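Local coordinates for Serine/threonine-protein kinase Tel1 (Chaetomium thermophilum, PDB 6SKY) that probably acts as a serine/threonine kinase of DNA-damage checkpoint signalling, binding ATP and magnesium and phosphorylating proteins at Ser-Gln or Thr-Gln sites, at residues 1805-1810 with 1864-1869; 1855-1858 with 1862-1865; 2679-2684 with 2725-2730. All coordinates share one frame; numbering follows the deposited sequence.

Contact 1: residues 1805-1810 with 1864-1869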
ATOM      1  N   VAL A1805     -33.397  52.918  13.146  1.00 33.57           N
ATOM      2  CA  VAL A1805     -33.337  53.506  14.479  1.00 33.57           C
ATOM      3  C   VAL A1805     -31.893  53.734  14.907  1.00 33.57           C
ATOM      4  O   VAL A1805     -31.539  54.811  15.413  1.00 33.57           O
ATOM      5  CB  VAL A1805     -34.087  52.621  15.483  1.00 33.57           C
ATOM      6  CG1 VAL A1805     -33.827  53.092  16.883  1.00 33.57           C
ATOM      7  CG2 VAL A1805     -35.553  52.652  15.184  1.00 33.57           C
ATOM      8  N   LEU A1806     -31.038  52.721  14.736  1.00 31.68           N
ATOM      9  CA  LEU A1806     -29.652  52.856  15.164  1.00 31.68           C
ATOM     10  C   LEU A1806     -28.942  53.952  14.389  1.00 31.68           C
ATOM     11  O   LEU A1806     -28.116  54.677  14.948  1.00 31.68           O
ATOM     12  CB  LEU A1806     -28.916  51.534  14.998  1.00 31.68           C
ATOM     13  CG  LEU A1806     -29.284  50.369  15.903  1.00 31.68           C
ATOM     14  CD1 LEU A1806     -28.480  49.170  15.512  1.00 31.68           C
ATOM     15  CD2 LEU A1806     -29.022  50.709  17.326  1.00 31.68           C
ATOM     16  N   ALA A1807     -29.246  54.091  13.102  1.00 34.39           N
ATOM     17  CA  ALA A1807     -28.614  55.127  12.304  1.00 34.39           C
ATOM     18  C   ALA A1807     -29.144  56.502  12.657  1.00 34.39           C
ATOM     19  O   ALA A1807     -28.405  57.486  12.572  1.00 34.39           O
ATOM     20  CB  ALA A1807     -28.831  54.852  10.822  1.00 34.39           C
ATOM     21  N   TYR A1808     -30.417  56.596  13.037  1.00 45.51           N
ATOM     22  CA  TYR A1808     -30.975  57.878  13.441  1.00 45.51           C
ATOM     23  C   TYR A1808     -30.322  58.379  14.713  1.00 45.51           C
ATOM     24  O   TYR A1808     -29.793  59.494  14.752  1.00 45.51           O
ATOM     25  CB  TYR A1808     -32.478  57.751  13.636  1.00 45.51           C
ATOM     26  CG  TYR A1808     -33.122  58.973  14.227  1.00 45.51           C
ATOM     27  CD1 TYR A1808     -33.222  60.143  13.499  1.00 45.51           C
ATOM     28  CD2 TYR A1808     -33.648  58.951  15.505  1.00 45.51           C
ATOM     29  CE1 TYR A1808     -33.812  61.256  14.029  1.00 45.51           C
ATOM     30  CE2 TYR A1808     -34.241  60.061  16.045  1.00 45.51           C
ATOM     31  CZ  TYR A1808     -34.322  61.209  15.301  1.00 45.51           C
ATOM     32  OH  TYR A1808     -34.913  62.324  15.833  1.00 45.51           O
ATOM     33  N   GLN A1809     -30.338  57.573  15.765  1.00 47.41           N
ATOM     34  CA  GLN A1809     -29.792  58.069  17.026  1.00 47.41           C
ATOM     35  C   GLN A1809     -28.311  57.746  17.174  1.00 47.41           C
ATOM     36  O   GLN A1809     -27.864  57.251  18.201  1.00 47.41           O
ATOM     37  CB  GLN A1809     -30.595  57.527  18.196  1.00 47.41           C
ATOM     38  CG  GLN A1809     -30.684  56.045  18.263  1.00 47.41           C
ATOM     39  CD  GLN A1809     -31.755  55.597  19.206  1.00 47.41           C
ATOM     40  OE1 GLN A1809     -31.544  54.716  20.026  1.00 47.41           O
ATOM     41  NE2 GLN A1809     -32.923  56.201  19.098  1.00 47.41           N
ATOM     42  N   LEU A1810     -27.525  58.074  16.149  1.00 49.93           N
ATOM     43  CA  LEU A1810     -26.096  57.780  16.183  1.00 49.93           C
ATOM     44  C   LEU A1810     -25.339  58.827  16.983  1.00 49.93           C
ATOM     45  O   LEU A1810     -24.500  58.491  17.823  1.00 49.93           O
ATOM     46  CB  LEU A1810     -25.535  57.698  14.764  1.00 49.93           C
ATOM     47  CG  LEU A1810     -24.967  56.366  14.275  1.00 49.93           C
ATOM     48  CD1 LEU A1810     -24.219  56.589  13.001  1.00 49.93           C
ATOM     49  CD2 LEU A1810     -24.063  55.743  15.292  1.00 49.93           C
ATOM     50  N   ALA A1864     -18.593  46.883  13.397  1.00 36.07           N
ATOM     51  CA  ALA A1864     -18.804  46.163  14.639  1.00 36.07           C
ATOM     52  C   ALA A1864     -19.313  47.062  15.743  1.00 36.07           C
ATOM     53  O   ALA A1864     -19.436  46.610  16.883  1.00 36.07           O
ATOM     54  CB  ALA A1864     -17.508  45.493  15.088  1.00 36.07           C
ATOM     55  N   HIS A1865     -19.604  48.320  15.432  1.00 39.55           N
ATOM     56  CA  HIS A1865     -20.067  49.276  16.420  1.00 39.55           C
ATOM     57  C   HIS A1865     -21.544  49.604  16.291  1.00 39.55           C
ATOM     58  O   HIS A1865     -22.039  50.435  17.054  1.00 39.55           O
ATOM     59  CB  HIS A1865     -19.249  50.562  16.330  1.00 39.55           C
ATOM     60  CG  HIS A1865     -17.802  50.376  16.648  1.00 39.55           C
ATOM     61  ND1 HIS A1865     -16.868  51.372  16.478  1.00 39.55           N
ATOM     62  CD2 HIS A1865     -17.127  49.306  17.127  1.00 39.55           C
ATOM     63  CE1 HIS A1865     -15.679  50.923  16.837  1.00 39.55           C
ATOM     64  NE2 HIS A1865     -15.809  49.671  17.232  1.00 39.55           N
ATOM     65  N   TRP A1866     -22.256  48.999  15.342  1.00 30.84           N
ATOM     66  CA  TRP A1866     -23.704  49.149  15.307  1.00 30.84           C
ATOM     67  C   TRP A1866     -24.315  48.655  16.610  1.00 30.84           C
ATOM     68  O   TRP A1866     -25.029  49.389  17.295  1.00 30.84           O
ATOM     69  CB  TRP A1866     -24.285  48.393  14.119  1.00 30.84           C
ATOM     70  CG  TRP A1866     -24.140  49.079  12.814  1.00 30.84           C
ATOM     71  CD1 TRP A1866     -23.449  48.638  11.739  1.00 30.84           C
ATOM     72  CD2 TRP A1866     -24.721  50.321  12.433  1.00 30.84           C
ATOM     73  NE1 TRP A1866     -23.555  49.527  10.709  1.00 30.84           N
ATOM     74  CE2 TRP A1866     -24.334  50.573  11.113  1.00 30.84           C
ATOM     75  CE3 TRP A1866     -25.531  51.249  13.082  1.00 30.84           C
ATOM     76  CZ2 TRP A1866     -24.721  51.712  10.433  1.00 30.84           C
ATOM     77  CZ3 TRP A1866     -25.909  52.371  12.406  1.00 30.84           C
ATOM     78  CH2 TRP A1866     -25.508  52.598  11.097  1.00 30.84           C
ATOM     79  N   LEU A1867     -24.030  47.417  16.968  1.00 36.26           N
ATOM     80  CA  LEU A1867     -24.348  46.844  18.263  1.00 36.26           C
ATOM     81  C   LEU A1867     -23.038  46.451  18.932  1.00 36.26           C
ATOM     82  O   LEU A1867     -21.955  46.754  18.438  1.00 36.26           O
ATOM     83  CB  LEU A1867     -25.289  45.651  18.113  1.00 36.26           C
ATOM     84  CG  LEU A1867     -26.641  45.943  17.481  1.00 36.26           C
ATOM     85  CD1 LEU A1867     -27.421  44.673  17.306  1.00 36.26           C
ATOM     86  CD2 LEU A1867     -27.408  46.902  18.340  1.00 36.26           C
ATOM     87  N   ASP A1868     -23.134  45.777  20.070  1.00 41.79           N
ATOM     88  CA  ASP A1868     -21.961  45.243  20.756  1.00 41.79           C
ATOM     89  C   ASP A1868     -22.236  43.768  20.993  1.00 41.79           C
ATOM     90  O   ASP A1868     -22.806  43.384  22.016  1.00 41.79           O
ATOM     91  CB  ASP A1868     -21.671  45.989  22.043  1.00 41.79           C
ATOM     92  CG  ASP A1868     -20.780  47.194  21.824  1.00 41.79           C
ATOM     93  OD1 ASP A1868     -21.148  48.070  21.015  1.00 41.79           O
ATOM     94  OD2 ASP A1868     -19.707  47.268  22.456  1.00 41.79           O
ATOM     95  N   VAL A1869     -21.830  42.948  20.041  1.00 33.99           N
ATOM     96  CA  VAL A1869     -22.132  41.528  20.048  1.00 33.99           C
ATOM     97  C   VAL A1869     -20.911  40.766  20.526  1.00 33.99           C
ATOM     98  O   VAL A1869     -19.780  41.062  20.127  1.00 33.99           O
ATOM     99  CB  VAL A1869     -22.568  41.055  18.652  1.00 33.99           C
ATOM    100  CG1 VAL A1869     -23.115  39.664  18.720  1.00 33.99           C
ATOM    101  CG2 VAL A1869     -23.593  41.994  18.091  1.00 33.99           C
TER
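Trp1866 brings the six-membered part of its indole up to the backbone of a helix end, where Ala1807 and Leu1806 meet it, and no hydrogen bond spans the contact. Its CZ3 comes within 3.8 Å of Ala1807 N, while CH2 reaches the methyl group of the same residue, at 4.0 Å from Ala1807 CB. One residue earlier, Leu1806 brings its CB to 3.9 Å from Trp1866 CE3. Both approaches to the ring are oblique, at the last turn of helix 1793-1808, and His1803 of that helix meets the indole edge-to-face. Trp1866 CG is anti to the carbonyl carbon (chi1 -78°), which swings the six-membered ring toward the helix while NE1 is hydrogen-bonded to the carbonyl O of Gln1852. The polar end of a buried ring is thereby satisfied by the loop, leaving carbon atoms for the helix.

Leu1806 serves two neighbours at once. Beyond the CB that meets the indole, CD1 lies 3.8 Å from Leu1867 CD2, and the two leucine side chains cross at about a right angle. The same CD1 also packs 3.9 Å from the carbonyl O of Trp1866. Leu1849, on helix 1836-1849, touches both leucines, and Leu1820 and Leu1824 of helix 1815-1827 back Leu1867, so the pair belongs to a larger apolar cluster. Just beyond, the helix leaves its regular path at Gln1809, the centre of an inverse gamma turn. The example illustrates how an alpha solenoid seals a connecting loop onto its helices, with buried loop side chains packed against helices 1793-1808, 1815-1827 and 1836-1849.

Contact 2: residues 1855-1858 with 1862-1865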
ATOM      1  N   PRO A1855     -21.632  55.943   9.246  1.00 45.93           N
ATOM      2  CA  PRO A1855     -21.174  57.279   8.852  1.00 45.93           C
ATOM      3  C   PRO A1855     -19.924  57.683   9.619  1.00 45.93           C
ATOM      4  O   PRO A1855     -19.870  57.595  10.847  1.00 45.93           O
ATOM      5  CB  PRO A1855     -22.366  58.174   9.199  1.00 45.93           C
ATOM      6  CG  PRO A1855     -23.532  57.252   9.193  1.00 45.93           C
ATOM      7  CD  PRO A1855     -23.022  55.959   9.720  1.00 45.93           C
ATOM      8  N   GLY A1856     -18.911  58.124   8.880  1.00 49.55           N
ATOM      9  CA  GLY A1856     -17.648  58.494   9.481  1.00 49.55           C
ATOM     10  C   GLY A1856     -16.835  57.295   9.914  1.00 49.55           C
ATOM     11  O   GLY A1856     -16.430  57.196  11.074  1.00 49.55           O
ATOM     12  N   GLU A1857     -16.599  56.368   8.990  1.00 44.41           N
ATOM     13  CA  GLU A1857     -15.826  55.170   9.266  1.00 44.41           C
ATOM     14  C   GLU A1857     -14.601  55.135   8.371  1.00 44.41           C
ATOM     15  O   GLU A1857     -14.601  55.677   7.263  1.00 44.41           O
ATOM     16  CB  GLU A1857     -16.647  53.899   9.051  1.00 44.41           C
ATOM     17  CG  GLU A1857     -16.941  53.593   7.599  1.00 44.41           C
ATOM     18  CD  GLU A1857     -17.534  52.219   7.411  1.00 44.41           C
ATOM     19  OE1 GLU A1857     -17.818  51.845   6.257  1.00 44.41           O
ATOM     20  OE2 GLU A1857     -17.714  51.512   8.419  1.00 44.41           O
ATOM     21  N   SER A1858     -13.551  54.495   8.871  1.00 44.98           N
ATOM     22  CA  SER A1858     -12.322  54.324   8.115  1.00 44.98           C
ATOM     23  C   SER A1858     -12.303  53.012   7.351  1.00 44.98           C
ATOM     24  O   SER A1858     -11.921  52.980   6.178  1.00 44.98           O
ATOM     25  CB  SER A1858     -11.127  54.385   9.060  1.00 44.98           C
ATOM     26  OG  SER A1858     -11.372  53.594  10.208  1.00 44.98           O
ATOM     27  N   ASP A1862     -15.193  48.854  11.578  1.00 41.28           N
ATOM     28  CA  ASP A1862     -15.992  49.692  12.456  1.00 41.28           C
ATOM     29  C   ASP A1862     -17.467  49.345  12.416  1.00 41.28           C
ATOM     30  O   ASP A1862     -18.204  49.754  13.314  1.00 41.28           O
ATOM     31  CB  ASP A1862     -15.820  51.163  12.095  1.00 41.28           C
ATOM     32  CG  ASP A1862     -14.377  51.539  11.899  1.00 41.28           C
ATOM     33  OD1 ASP A1862     -13.896  51.435  10.756  1.00 41.28           O
ATOM     34  OD2 ASP A1862     -13.713  51.925  12.882  1.00 41.28           O
ATOM     35  N   ARG A1863     -17.914  48.589  11.418  1.00 31.44           N
ATOM     36  CA  ARG A1863     -19.292  48.124  11.418  1.00 31.44           C
ATOM     37  C   ARG A1863     -19.569  47.146  12.539  1.00 31.44           C
ATOM     38  O   ARG A1863     -20.677  46.612  12.609  1.00 31.44           O
ATOM     39  CB  ARG A1863     -19.634  47.486  10.077  1.00 31.44           C
ATOM     40  CG  ARG A1863     -19.520  48.436   8.930  1.00 31.44           C
ATOM     41  CD  ARG A1863     -19.775  47.760   7.624  1.00 31.44           C
ATOM     42  NE  ARG A1863     -19.460  48.648   6.520  1.00 31.44           N
ATOM     43  CZ  ARG A1863     -19.625  48.341   5.244  1.00 31.44           C
ATOM     44  NH1 ARG A1863     -19.312  49.212   4.307  1.00 31.44           N
ATOM     45  NH2 ARG A1863     -20.109  47.164   4.908  1.00 31.44           N
ATOM     46  N   ALA A1864     -18.593  46.883  13.397  1.00 36.07           N
ATOM     47  CA  ALA A1864     -18.804  46.163  14.639  1.00 36.07           C
ATOM     48  C   ALA A1864     -19.313  47.062  15.743  1.00 36.07           C
ATOM     49  O   ALA A1864     -19.436  46.610  16.883  1.00 36.07           O
ATOM     50  CB  ALA A1864     -17.508  45.493  15.088  1.00 36.07           C
ATOM     51  N   HIS A1865     -19.604  48.320  15.432  1.00 39.55           N
ATOM     52  CA  HIS A1865     -20.067  49.276  16.420  1.00 39.55           C
ATOM     53  C   HIS A1865     -21.544  49.604  16.291  1.00 39.55           C
ATOM     54  O   HIS A1865     -22.039  50.435  17.054  1.00 39.55           O
ATOM     55  CB  HIS A1865     -19.249  50.562  16.330  1.00 39.55           C
ATOM     56  CG  HIS A1865     -17.802  50.376  16.648  1.00 39.55           C
ATOM     57  ND1 HIS A1865     -16.868  51.372  16.478  1.00 39.55           N
ATOM     58  CD2 HIS A1865     -17.127  49.306  17.127  1.00 39.55           C
ATOM     59  CE1 HIS A1865     -15.679  50.923  16.837  1.00 39.55           C
ATOM     60  NE2 HIS A1865     -15.809  49.671  17.232  1.00 39.55           N
TER
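The carboxylate of Glu1857 and the guanidinium of Arg1863 lie almost in one plane, 4° apart, and meet edge to edge. Glu1857 OE1 sits at the guanidinium edge, in its plane, 3.6 Å from Arg1863 NH1 and equally far from Arg1863 NE. This salt bridge is long, so it is better read as an attraction of charges across a surface loop than as a tight clasp. The setting is the link between helices 1836-1849 and 1871-1880 of the alpha solenoid, where the chain doubles back on itself within a few residues. Arg1863 extends straight from CG to NE, which carries its head to the glutamate; the side chain also touches Pro1853, and its CG passes 3.6 Å from Glu1857 OE2.

A second polar link forms beside the first. Ser1858 OG gives a weak hydrogen bond of 3.4 Å to Asp1862 OD1, the oxygen that also accepts the backbone N-H of Ser1859, its stronger partner. Following Asp1862, the chain turns at once, His1865 N bonding back to Asp1862 O at 2.9 Å. Arg1863 probably eases the charge of Glu1857, whose OE2 stands 4.5 Å from Asp1862 OD1.

Contact 3: residues 2679-2684 with 2725-2730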
ATOM      1  N   GLU A2679      -2.421  50.290   5.741  1.00 32.80           N
ATOM      2  CA  GLU A2679      -2.554  51.539   6.466  1.00 32.80           C
ATOM      3  C   GLU A2679      -3.997  51.885   6.780  1.00 32.80           C
ATOM      4  O   GLU A2679      -4.241  52.695   7.676  1.00 32.80           O
ATOM      5  CB  GLU A2679      -1.928  52.678   5.673  1.00 32.80           C
ATOM      6  CG  GLU A2679      -2.630  52.963   4.383  1.00 32.80           C
ATOM      7  CD  GLU A2679      -2.023  54.131   3.655  1.00 32.80           C
ATOM      8  OE1 GLU A2679      -1.081  54.735   4.205  1.00 32.80           O
ATOM      9  OE2 GLU A2679      -2.485  54.449   2.540  1.00 32.80           O
ATOM     10  N   ARG A2680      -4.955  51.300   6.067  1.00 29.13           N
ATOM     11  CA  ARG A2680      -6.350  51.518   6.417  1.00 29.13           C
ATOM     12  C   ARG A2680      -6.728  50.767   7.686  1.00 29.13           C
ATOM     13  O   ARG A2680      -7.481  51.285   8.514  1.00 29.13           O
ATOM     14  CB  ARG A2680      -7.241  51.105   5.255  1.00 29.13           C
ATOM     15  CG  ARG A2680      -8.674  50.931   5.613  1.00 29.13           C
ATOM     16  CD  ARG A2680      -9.534  50.880   4.389  1.00 29.13           C
ATOM     17  NE  ARG A2680      -9.279  49.702   3.579  1.00 29.13           N
ATOM     18  CZ  ARG A2680      -8.762  49.735   2.361  1.00 29.13           C
ATOM     19  NH1 ARG A2680      -8.574  48.616   1.690  1.00 29.13           N
ATOM     20  NH2 ARG A2680      -8.441  50.893   1.811  1.00 29.13           N
ATOM     21  N   TYR A2681      -6.208  49.558   7.875  1.00 28.93           N
ATOM     22  CA  TYR A2681      -6.606  48.771   9.032  1.00 28.93           C
ATOM     23  C   TYR A2681      -5.654  48.875  10.210  1.00 28.93           C
ATOM     24  O   TYR A2681      -6.057  48.552  11.329  1.00 28.93           O
ATOM     25  CB  TYR A2681      -6.765  47.300   8.651  1.00 28.93           C
ATOM     26  CG  TYR A2681      -7.880  47.077   7.677  1.00 28.93           C
ATOM     27  CD1 TYR A2681      -9.193  47.095   8.087  1.00 28.93           C
ATOM     28  CD2 TYR A2681      -7.623  46.860   6.346  1.00 28.93           C
ATOM     29  CE1 TYR A2681     -10.205  46.902   7.204  1.00 28.93           C
ATOM     30  CE2 TYR A2681      -8.632  46.669   5.460  1.00 28.93           C
ATOM     31  CZ  TYR A2681      -9.921  46.697   5.890  1.00 28.93           C
ATOM     32  OH  TYR A2681     -10.939  46.505   4.994  1.00 28.93           O
ATOM     33  N   TYR A2682      -4.418  49.311  10.004  1.00 31.86           N
ATOM     34  CA  TYR A2682      -3.453  49.491  11.089  1.00 31.86           C
ATOM     35  C   TYR A2682      -2.741  50.818  10.907  1.00 31.86           C
ATOM     36  O   TYR A2682      -1.622  50.875  10.392  1.00 31.86           O
ATOM     37  CB  TYR A2682      -2.446  48.346  11.127  1.00 31.86           C
ATOM     38  CG  TYR A2682      -3.038  47.007  11.441  1.00 31.86           C
ATOM     39  CD1 TYR A2682      -3.259  46.620  12.742  1.00 31.86           C
ATOM     40  CD2 TYR A2682      -3.360  46.118  10.435  1.00 31.86           C
ATOM     41  CE1 TYR A2682      -3.794  45.398  13.032  1.00 31.86           C
ATOM     42  CE2 TYR A2682      -3.894  44.895  10.717  1.00 31.86           C
ATOM     43  CZ  TYR A2682      -4.107  44.542  12.018  1.00 31.86           C
ATOM     44  OH  TYR A2682      -4.639  43.317  12.310  1.00 31.86           O
ATOM     45  N   PRO A2683      -3.363  51.920  11.330  1.00 35.48           N
ATOM     46  CA  PRO A2683      -2.744  53.236  11.128  1.00 35.48           C
ATOM     47  C   PRO A2683      -1.497  53.479  11.963  1.00 35.48           C
ATOM     48  O   PRO A2683      -0.801  54.467  11.715  1.00 35.48           O
ATOM     49  CB  PRO A2683      -3.862  54.208  11.515  1.00 35.48           C
ATOM     50  CG  PRO A2683      -5.104  53.415  11.432  1.00 35.48           C
ATOM     51  CD  PRO A2683      -4.732  52.043  11.846  1.00 35.48           C
ATOM     52  N   LYS A2684      -1.187  52.627  12.933  1.00 41.21           N
ATOM     53  CA  LYS A2684       0.013  52.782  13.741  1.00 41.21           C
ATOM     54  C   LYS A2684       1.183  51.947  13.246  1.00 41.21           C
ATOM     55  O   LYS A2684       2.271  52.034  13.819  1.00 41.21           O
ATOM     56  CB  LYS A2684      -0.281  52.422  15.197  1.00 41.21           C
ATOM     57  CG  LYS A2684      -1.262  53.343  15.879  1.00 41.21           C
ATOM     58  CD  LYS A2684      -1.465  52.941  17.325  1.00 41.21           C
ATOM     59  CE  LYS A2684      -2.471  53.847  18.005  1.00 41.21           C
ATOM     60  NZ  LYS A2684      -2.547  53.598  19.472  1.00 41.21           N
ATOM     61  N   PHE A2725     -11.773  39.442   1.621  1.00 37.14           N
ATOM     62  CA  PHE A2725     -12.993  38.680   1.465  1.00 37.14           C
ATOM     63  C   PHE A2725     -14.134  39.249   2.273  1.00 37.14           C
ATOM     64  O   PHE A2725     -15.290  39.078   1.893  1.00 37.14           O
ATOM     65  CB  PHE A2725     -12.745  37.225   1.853  1.00 37.14           C
ATOM     66  CG  PHE A2725     -11.685  36.578   1.039  1.00 37.14           C
ATOM     67  CD1 PHE A2725     -11.975  36.072  -0.201  1.00 37.14           C
ATOM     68  CD2 PHE A2725     -10.389  36.524   1.486  1.00 37.14           C
ATOM     69  CE1 PHE A2725     -11.006  35.512  -0.961  1.00 37.14           C
ATOM     70  CE2 PHE A2725      -9.419  35.962   0.722  1.00 37.14           C
ATOM     71  CZ  PHE A2725      -9.733  35.454  -0.498  1.00 37.14           C
ATOM     72  N   MET A2726     -13.844  39.941   3.364  1.00 32.96           N
ATOM     73  CA  MET A2726     -14.911  40.510   4.166  1.00 32.96           C
ATOM     74  C   MET A2726     -15.452  41.799   3.586  1.00 32.96           C
ATOM     75  O   MET A2726     -16.515  42.250   4.013  1.00 32.96           O
ATOM     76  CB  MET A2726     -14.425  40.752   5.590  1.00 32.96           C
ATOM     77  CG  MET A2726     -14.399  39.516   6.434  1.00 32.96           C
ATOM     78  SD  MET A2726     -13.523  39.768   7.974  1.00 32.96           S
ATOM     79  CE  MET A2726     -13.486  38.098   8.604  1.00 32.96           C
ATOM     80  N   GLU A2727     -14.768  42.395   2.623  1.00 31.48           N
ATOM     81  CA  GLU A2727     -15.220  43.637   2.038  1.00 31.48           C
ATOM     82  C   GLU A2727     -15.552  43.519   0.567  1.00 31.48           C
ATOM     83  O   GLU A2727     -15.969  44.508  -0.036  1.00 31.48           O
ATOM     84  CB  GLU A2727     -14.177  44.735   2.247  1.00 31.48           C
ATOM     85  CG  GLU A2727     -13.045  44.710   1.289  1.00 31.48           C
ATOM     86  CD  GLU A2727     -11.988  45.718   1.644  1.00 31.48           C
ATOM     87  OE1 GLU A2727     -11.598  45.782   2.826  1.00 31.48           O
ATOM     88  OE2 GLU A2727     -11.552  46.458   0.743  1.00 31.48           O
ATOM     89  N   TYR A2728     -15.384  42.350  -0.032  1.00 29.75           N
ATOM     90  CA  TYR A2728     -15.924  42.092  -1.353  1.00 29.75           C
ATOM     91  C   TYR A2728     -17.045  41.075  -1.338  1.00 29.75           C
ATOM     92  O   TYR A2728     -17.812  41.018  -2.298  1.00 29.75           O
ATOM     93  CB  TYR A2728     -14.825  41.610  -2.307  1.00 29.75           C
ATOM     94  CG  TYR A2728     -13.936  42.711  -2.813  1.00 29.75           C
ATOM     95  CD1 TYR A2728     -14.302  43.469  -3.906  1.00 29.75           C
ATOM     96  CD2 TYR A2728     -12.739  42.997  -2.198  1.00 29.75           C
ATOM     97  CE1 TYR A2728     -13.503  44.473  -4.366  1.00 29.75           C
ATOM     98  CE2 TYR A2728     -11.936  44.000  -2.650  1.00 29.75           C
ATOM     99  CZ  TYR A2728     -12.320  44.734  -3.734  1.00 29.75           C
ATOM    100  OH  TYR A2728     -11.511  45.740  -4.193  1.00 29.75           O
ATOM    101  N   PHE A2729     -17.165  40.290  -0.271  1.00 30.04           N
ATOM    102  CA  PHE A2729     -18.216  39.286  -0.141  1.00 30.04           C
ATOM    103  C   PHE A2729     -18.737  39.327   1.286  1.00 30.04           C
ATOM    104  O   PHE A2729     -18.219  38.641   2.170  1.00 30.04           O
ATOM    105  CB  PHE A2729     -17.702  37.891  -0.495  1.00 30.04           C
ATOM    106  CG  PHE A2729     -16.759  37.864  -1.661  1.00 30.04           C
ATOM    107  CD1 PHE A2729     -17.226  37.941  -2.952  1.00 30.04           C
ATOM    108  CD2 PHE A2729     -15.402  37.754  -1.463  1.00 30.04           C
ATOM    109  CE1 PHE A2729     -16.354  37.918  -4.010  1.00 30.04           C
ATOM    110  CE2 PHE A2729     -14.534  37.736  -2.526  1.00 30.04           C
ATOM    111  CZ  PHE A2729     -15.011  37.817  -3.792  1.00 30.04           C
ATOM    112  N   PRO A2730     -19.767  40.133   1.556  1.00 33.52           N
ATOM    113  CA  PRO A2730     -20.310  40.202   2.918  1.00 33.52           C
ATOM    114  C   PRO A2730     -21.311  39.108   3.261  1.00 33.52           C
ATOM    115  O   PRO A2730     -21.633  38.945   4.443  1.00 33.52           O
ATOM    116  CB  PRO A2730     -20.978  41.581   2.953  1.00 33.52           C
ATOM    117  CG  PRO A2730     -20.511  42.282   1.724  1.00 33.52           C
ATOM    118  CD  PRO A2730     -20.282  41.227   0.725  1.00 33.52           C
TER
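Glu2727 alone carries the side of 2725-2730 that meets Tyr2681 and Arg2680. First in the segment comes Phe2725, which turns from the contact into the domain, its ring edge-to-face with that of Tyr2742 on helix 2732-2755. Its carbonyl O also receives the backbone N of Phe2729, at 3.1 Å, so the segment is coiled as one turn. Met2726 starts toward the partner segment, but its end leads off to Leu1893 and Glu1896 of helix 1884-1898.

Glu2727 then reaches across. Its CG lies between the backbone N and the carbonyl carbon (chi1 81°), and the chain beyond is extended, which holds the carboxylate out from the backbone. OE1 takes the hydroxyl hydrogen bond of Tyr2681 OH at the ring's edge, near its plane, with ring and carboxylate planes 49° apart. The modelled distance from Tyr2681 OH to Glu2727 OE1, 2.4 Å, is very short and its exact value doubtful. OE2 faces Arg2680 NH1 at 3.8 Å, a long salt bridge in which the oxygen lies well out of the guanidinium plane and no N-H points at it.

Both partners sit at the end of helix 2670-2681, in the C-lobe of a PI3K-like kinase fold, so the carboxylate joins that helix to the end of helix 2722-2726. Arg2680 CG lies 4.2 Å above the centre of the Tyr2681 ring, which also stacks with Tyr2723.

Past the glutamate, Tyr2728 turns its ring to Phe2724 and His2770. Phe2729 follows, with Tyr2728 CB 3.9 Å above one face of its ring, and packs on Glu2734 and Lys2738.

How the contacts relate
From the N terminus, the end of helix 1793-1808 opens contact 1, which closes after 53 intervening residues on 1864-1869, bringing helices 1815-1827 and 1836-1849 into its loop. Contact 2 opens within that loop and closes after three intervening residues on 1862-1865; Ala1864 and His1865 belong to both contacts, whose centres lie 10 Å apart. Leu1810 also packs on Pro1855. Contact 3 follows in series, spanning 40 residues of the kinase domain, and crosses neither. It nevertheless meets contact 2 in space, where Ser1858 O lies 3.6 Å from Arg2680 CD, while Ile1860 touches Glu2727. The solenoid loop thus bridges helix 1793-1808 and the kinase domain.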